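Local coordinates for protein methylmalonyl-CoA carboxyltransferase 12S subunit (Propionibacterium freudenreichii, PDB 1ON3) that transfers the carboxyl group of methylmalonyl-CoA to the biotin of the 1.3S subunit and, as a homohexamer, forms the transcarboxylase core, at residues R386-V400 and K509-C523. Sequence-based numbering, arbitrary orientation.
With CD (cadmium ion), chain K.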
# COMPACT_ATOMS: atom_id res chain seq x y z
N ARG E 386 -28.07 -22.86 -6.43
CA ARG E 386 -27.17 -21.76 -6.79
C ARG E 386 -27.76 -20.36 -6.50
O ARG E 386 -27.01 -19.42 -6.24
CB ARG E 386 -26.73 -21.88 -8.25
CG ARG E 386 -27.85 -21.83 -9.28
CD ARG E 386 -27.37 -22.40 -10.61
NE ARG E 386 -28.46 -22.54 -11.57
CZ ARG E 386 -28.97 -21.56 -12.31
NH1 ARG E 386 -28.48 -20.33 -12.22
NH2 ARG E 386 -29.98 -21.81 -13.14
N HIS E 387 -29.08 -20.22 -6.52
CA HIS E 387 -29.67 -18.91 -6.22
C HIS E 387 -29.63 -18.64 -4.71
O HIS E 387 -29.23 -17.56 -4.27
CB HIS E 387 -31.12 -18.80 -6.73
CG HIS E 387 -31.22 -18.65 -8.22
ND1 HIS E 387 -31.10 -19.71 -9.09
CD2 HIS E 387 -31.45 -17.56 -8.99
CE1 HIS E 387 -31.25 -19.28 -10.33
NE2 HIS E 387 -31.46 -17.98 -10.30
N GLY E 388 -30.04 -19.62 -3.91
CA GLY E 388 -30.03 -19.46 -2.47
C GLY E 388 -28.62 -19.19 -1.98
O GLY E 388 -28.42 -18.43 -1.04
N ALA E 389 -27.64 -19.78 -2.66
CA ALA E 389 -26.24 -19.59 -2.29
C ALA E 389 -25.82 -18.12 -2.37
O ALA E 389 -24.86 -17.70 -1.72
CB ALA E 389 -25.34 -20.43 -3.20
N LYS E 390 -26.54 -17.33 -3.18
CA LYS E 390 -26.23 -15.92 -3.32
C LYS E 390 -26.41 -15.17 -2.00
O LYS E 390 -25.68 -14.24 -1.72
CB LYS E 390 -27.12 -15.28 -4.38
CG LYS E 390 -26.86 -15.82 -5.78
CD LYS E 390 -27.80 -15.20 -6.81
CE LYS E 390 -27.59 -15.87 -8.18
NZ LYS E 390 -28.49 -15.30 -9.23
N MET E 391 -27.40 -15.56 -1.21
CA MET E 391 -27.61 -14.89 0.08
C MET E 391 -26.46 -15.21 1.03
O MET E 391 -25.93 -14.33 1.71
CB MET E 391 -28.93 -15.33 0.71
CG MET E 391 -30.15 -14.78 -0.02
SD MET E 391 -31.70 -15.29 0.72
CE MET E 391 -31.71 -14.35 2.26
N LEU E 392 -26.08 -16.49 1.10
CA LEU E 392 -24.97 -16.89 1.95
C LEU E 392 -23.71 -16.17 1.48
O LEU E 392 -22.90 -15.71 2.28
CB LEU E 392 -24.76 -18.40 1.87
CG LEU E 392 -25.99 -19.19 2.30
CD1 LEU E 392 -25.85 -20.65 1.86
CD2 LEU E 392 -26.14 -19.06 3.82
N TYR E 393 -23.54 -16.09 0.16
CA TYR E 393 -22.36 -15.43 -0.38
C TYR E 393 -22.34 -13.94 -0.02
O TYR E 393 -21.35 -13.45 0.54
CB TYR E 393 -22.30 -15.57 -1.89
CG TYR E 393 -21.00 -15.06 -2.45
CD1 TYR E 393 -19.96 -15.93 -2.74
CD2 TYR E 393 -20.79 -13.69 -2.63
CE1 TYR E 393 -18.72 -15.45 -3.20
CE2 TYR E 393 -19.56 -13.21 -3.07
CZ TYR E 393 -18.54 -14.09 -3.35
OH TYR E 393 -17.32 -13.60 -3.78
N ALA E 394 -23.42 -13.24 -0.36
CA ALA E 394 -23.50 -11.80 -0.11
C ALA E 394 -23.28 -11.44 1.36
O ALA E 394 -22.50 -10.55 1.67
CB ALA E 394 -24.85 -11.25 -0.58
N TYR E 395 -23.97 -12.13 2.27
CA TYR E 395 -23.77 -11.83 3.68
C TYR E 395 -22.36 -12.18 4.17
O TYR E 395 -21.73 -11.39 4.88
CB TYR E 395 -24.82 -12.55 4.53
CG TYR E 395 -26.13 -11.81 4.62
CD1 TYR E 395 -27.32 -12.41 4.22
CD2 TYR E 395 -26.18 -10.51 5.14
CE1 TYR E 395 -28.53 -11.74 4.33
CE2 TYR E 395 -27.40 -9.83 5.25
CZ TYR E 395 -28.57 -10.46 4.85
OH TYR E 395 -29.77 -9.81 4.94
N SER E 396 -21.84 -13.35 3.79
CA SER E 396 -20.50 -13.76 4.22
C SER E 396 -19.40 -12.81 3.72
O SER E 396 -18.38 -12.65 4.36
CB SER E 396 -20.17 -15.19 3.76
OG SER E 396 -21.12 -16.13 4.25
N GLU E 397 -19.61 -12.20 2.56
CA GLU E 397 -18.63 -11.28 2.01
C GLU E 397 -18.80 -9.87 2.60
O GLU E 397 -17.85 -9.10 2.68
CB GLU E 397 -18.79 -11.19 0.49
CG GLU E 397 -17.78 -10.29 -0.20
CD GLU E 397 -16.37 -10.84 -0.17
OE1 GLU E 397 -15.43 -10.11 -0.56
OE2 GLU E 397 -16.18 -12.01 0.23
N ALA E 398 -20.02 -9.54 3.00
CA ALA E 398 -20.28 -8.20 3.52
C ALA E 398 -19.46 -7.86 4.76
O ALA E 398 -19.28 -8.70 5.65
CB ALA E 398 -21.78 -8.02 3.80
N THR E 399 -18.97 -6.62 4.81
CA THR E 399 -18.18 -6.16 5.95
C THR E 399 -18.84 -4.99 6.71
O THR E 399 -18.32 -4.53 7.73
CB THR E 399 -16.74 -5.75 5.52
OG1 THR E 399 -16.82 -4.74 4.50
CG2 THR E 399 -15.98 -6.97 4.97
N VAL E 400 -19.98 -4.52 6.23
CA VAL E 400 -20.68 -3.45 6.93
C VAL E 400 -21.25 -4.08 8.20
O VAL E 400 -21.27 -5.31 8.34
CB VAL E 400 -21.89 -2.88 6.13
CG1 VAL E 400 -21.41 -2.08 4.92
CG2 VAL E 400 -22.81 -4.02 5.68
N LYS E 509 -16.81 -0.18 13.05
CA LYS E 509 -16.36 -1.49 12.60
C LYS E 509 -15.40 -1.39 11.41
O LYS E 509 -15.69 -0.71 10.43
CB LYS E 509 -17.55 -2.36 12.20
CG LYS E 509 -17.16 -3.73 11.65
CD LYS E 509 -18.41 -4.50 11.18
CE LYS E 509 -18.05 -5.87 10.62
NZ LYS E 509 -19.27 -6.57 10.13
N ARG E 510 -14.26 -2.06 11.51
CA ARG E 510 -13.28 -2.09 10.43
C ARG E 510 -12.94 -3.57 10.27
O ARG E 510 -12.22 -4.15 11.08
CB ARG E 510 -12.03 -1.28 10.80
CG ARG E 510 -12.20 0.22 10.57
CD ARG E 510 -12.47 0.49 9.10
NE ARG E 510 -12.80 1.88 8.81
CZ ARG E 510 -13.90 2.51 9.22
NH1 ARG E 510 -14.80 1.87 9.96
NH2 ARG E 510 -14.11 3.78 8.89
N GLN E 511 -13.49 -4.17 9.22
CA GLN E 511 -13.30 -5.58 8.94
C GLN E 511 -12.68 -5.77 7.58
O GLN E 511 -13.13 -5.20 6.59
CB GLN E 511 -14.66 -6.27 8.99
CG GLN E 511 -14.62 -7.78 8.95
CD GLN E 511 -15.98 -8.36 9.21
OE1 GLN E 511 -16.90 -8.17 8.42
NE2 GLN E 511 -16.13 -9.08 10.32
N THR E 512 -11.64 -6.60 7.52
CA THR E 512 -10.93 -6.85 6.28
C THR E 512 -11.22 -8.23 5.68
O THR E 512 -11.70 -9.13 6.37
CB THR E 512 -9.42 -6.71 6.50
OG1 THR E 512 -9.01 -7.57 7.58
CG2 THR E 512 -9.07 -5.26 6.85
N ARG E 513 -10.91 -8.38 4.40
CA ARG E 513 -11.14 -9.62 3.67
C ARG E 513 -9.85 -10.08 2.99
O ARG E 513 -8.95 -9.27 2.77
CB ARG E 513 -12.22 -9.38 2.59
CG ARG E 513 -13.59 -9.00 3.14
CD ARG E 513 -14.22 -10.20 3.86
NE ARG E 513 -14.56 -11.27 2.93
CZ ARG E 513 -14.79 -12.53 3.29
NH1 ARG E 513 -14.72 -12.91 4.56
NH2 ARG E 513 -15.11 -13.43 2.36
N PRO E 514 -9.74 -11.38 2.66
CA PRO E 514 -8.53 -11.88 2.01
C PRO E 514 -8.33 -11.13 0.69
O PRO E 514 -9.30 -10.72 0.06
CB PRO E 514 -8.85 -13.35 1.77
CG PRO E 514 -9.78 -13.68 2.91
CD PRO E 514 -10.68 -12.48 2.95
N ALA E 515 -7.08 -10.96 0.27
CA ALA E 515 -6.80 -10.27 -0.98
C ALA E 515 -7.27 -11.15 -2.14
O ALA E 515 -6.97 -12.35 -2.19
CB ALA E 515 -5.30 -9.99 -1.11
N LYS E 516 -8.03 -10.56 -3.05
CA LYS E 516 -8.55 -11.28 -4.21
C LYS E 516 -9.07 -10.25 -5.20
O LYS E 516 -9.40 -9.13 -4.81
CB LYS E 516 -9.70 -12.21 -3.80
CG LYS E 516 -10.89 -11.50 -3.17
CD LYS E 516 -11.97 -12.49 -2.71
CE LYS E 516 -11.60 -13.19 -1.40
NZ LYS E 516 -12.63 -14.20 -0.97
N LYS E 517 -9.12 -10.60 -6.48
CA LYS E 517 -9.66 -9.66 -7.46
C LYS E 517 -11.11 -9.50 -7.10
O LYS E 517 -11.67 -8.42 -7.15
CB LYS E 517 -9.57 -10.23 -8.87
CG LYS E 517 -8.17 -10.30 -9.44
CD LYS E 517 -8.29 -10.61 -10.93
CE LYS E 517 -6.95 -10.78 -11.59
NZ LYS E 517 -7.22 -11.08 -13.03
N HIS E 518 -11.72 -10.64 -6.76
CA HIS E 518 -13.12 -10.71 -6.39
C HIS E 518 -13.39 -12.20 -6.18
O HIS E 518 -12.62 -13.06 -6.64
CB HIS E 518 -14.01 -10.16 -7.51
CG HIS E 518 -13.73 -10.77 -8.86
ND1 HIS E 518 -14.05 -12.08 -9.16
CD2 HIS E 518 -13.11 -10.28 -9.95
CE1 HIS E 518 -13.63 -12.36 -10.38
NE2 HIS E 518 -13.06 -11.29 -10.89
N GLY E 519 -14.46 -12.50 -5.46
CA GLY E 519 -14.81 -13.89 -5.25
C GLY E 519 -15.59 -14.38 -6.45
O GLY E 519 -15.72 -13.66 -7.46
N ASN E 520 -16.11 -15.59 -6.35
CA ASN E 520 -16.88 -16.21 -7.43
C ASN E 520 -18.36 -16.16 -7.01
O ASN E 520 -18.91 -17.14 -6.53
CB ASN E 520 -16.42 -17.68 -7.61
CG ASN E 520 -16.99 -18.34 -8.89
OD1 ASN E 520 -17.77 -17.73 -9.62
ND2 ASN E 520 -16.58 -19.59 -9.16
N PHE E 521 -19.01 -15.01 -7.18
CA PHE E 521 -20.42 -14.85 -6.79
C PHE E 521 -21.29 -15.81 -7.60
O PHE E 521 -21.16 -15.91 -8.82
CB PHE E 521 -20.85 -13.40 -7.03
CG PHE E 521 -22.26 -13.09 -6.57
CD1 PHE E 521 -23.33 -13.17 -7.44
CD2 PHE E 521 -22.50 -12.69 -5.26
CE1 PHE E 521 -24.62 -12.87 -7.03
CE2 PHE E 521 -23.79 -12.38 -4.84
CZ PHE E 521 -24.85 -12.47 -5.73
N PRO E 522 -22.20 -16.54 -6.93
CA PRO E 522 -23.05 -17.48 -7.68
C PRO E 522 -23.89 -16.82 -8.76
O PRO E 522 -24.36 -15.68 -8.61
CB PRO E 522 -23.90 -18.13 -6.60
CG PRO E 522 -22.98 -18.13 -5.41
CD PRO E 522 -22.36 -16.74 -5.48
N CYS E 523 -24.07 -17.54 -9.87
CA CYS E 523 -24.86 -17.04 -10.98
C CYS E 523 -26.24 -17.70 -11.02
O CYS E 523 -27.24 -16.94 -10.96
CB CYS E 523 -24.13 -17.27 -12.31
SG CYS E 523 -22.66 -16.22 -12.55
OXT CYS E 523 -26.29 -18.95 -11.14
CD CD K . -31.53 -16.86 -12.34
O HOH W 1 -29.21 -17.27 -12.51
O HOH W 2 -25.98 -13.88 -10.14
O HOH W 3 -15.34 -13.95 -1.44
O HOH W 4 -16.58 -15.08 4.22
O HOH W 5 -14.17 -4.21 3.80
O HOH W 6 -16.37 -2.91 8.09
O HOH W 7 -33.90 -16.52 -12.46
O HOH W 8 -32.12 -18.81 -13.62
O HOH W 9 -31.19 -15.06 -11.02
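The C-terminal tail, K509-C523, runs without regular structure past helix 384-397 and the turn after it, its terminal carboxylate held by R386 and K390. R386 NH1 forms a salt bridge with C523 OXT (2.8 Å) in the guanidinium plane; the extended K390 chain passes P522 and brings NZ 2.7 Å from C523 O, above the carboxylate plane. K390 NZ also pairs with D348, and R386 NE bonds S231 O of the second subunit. Water 1 bonds C523 O and binds the cadmium ion, which H387 NE2 ligates at 2.3 Å together with H387 of the second subunit, while H387 ND1 bonds G383 O. Midway, this helix of the C-terminal crotonase-like half carries Y393, whose CG lies anti to the backbone N (chi1 -172°), turning the ring into the tail. F521 CA sits over one ring face, 4.0 Å from the centroid (CH-pi); the F521 ring points its edge at the face of Y393, an offset T-shaped pair, while P522 CD packs at Y393 CG. Water 3 joins Y393 OH (3.1 Å) to E397 OE2. With an alanine at Y393, F521 and P522 would probably lose the ring they pack on, and water 3 the tyrosine hydroxyl. R513 NH2 salt-bridges E397 OE2 (2.8 Å), guanidinium and carboxylate almost perpendicular.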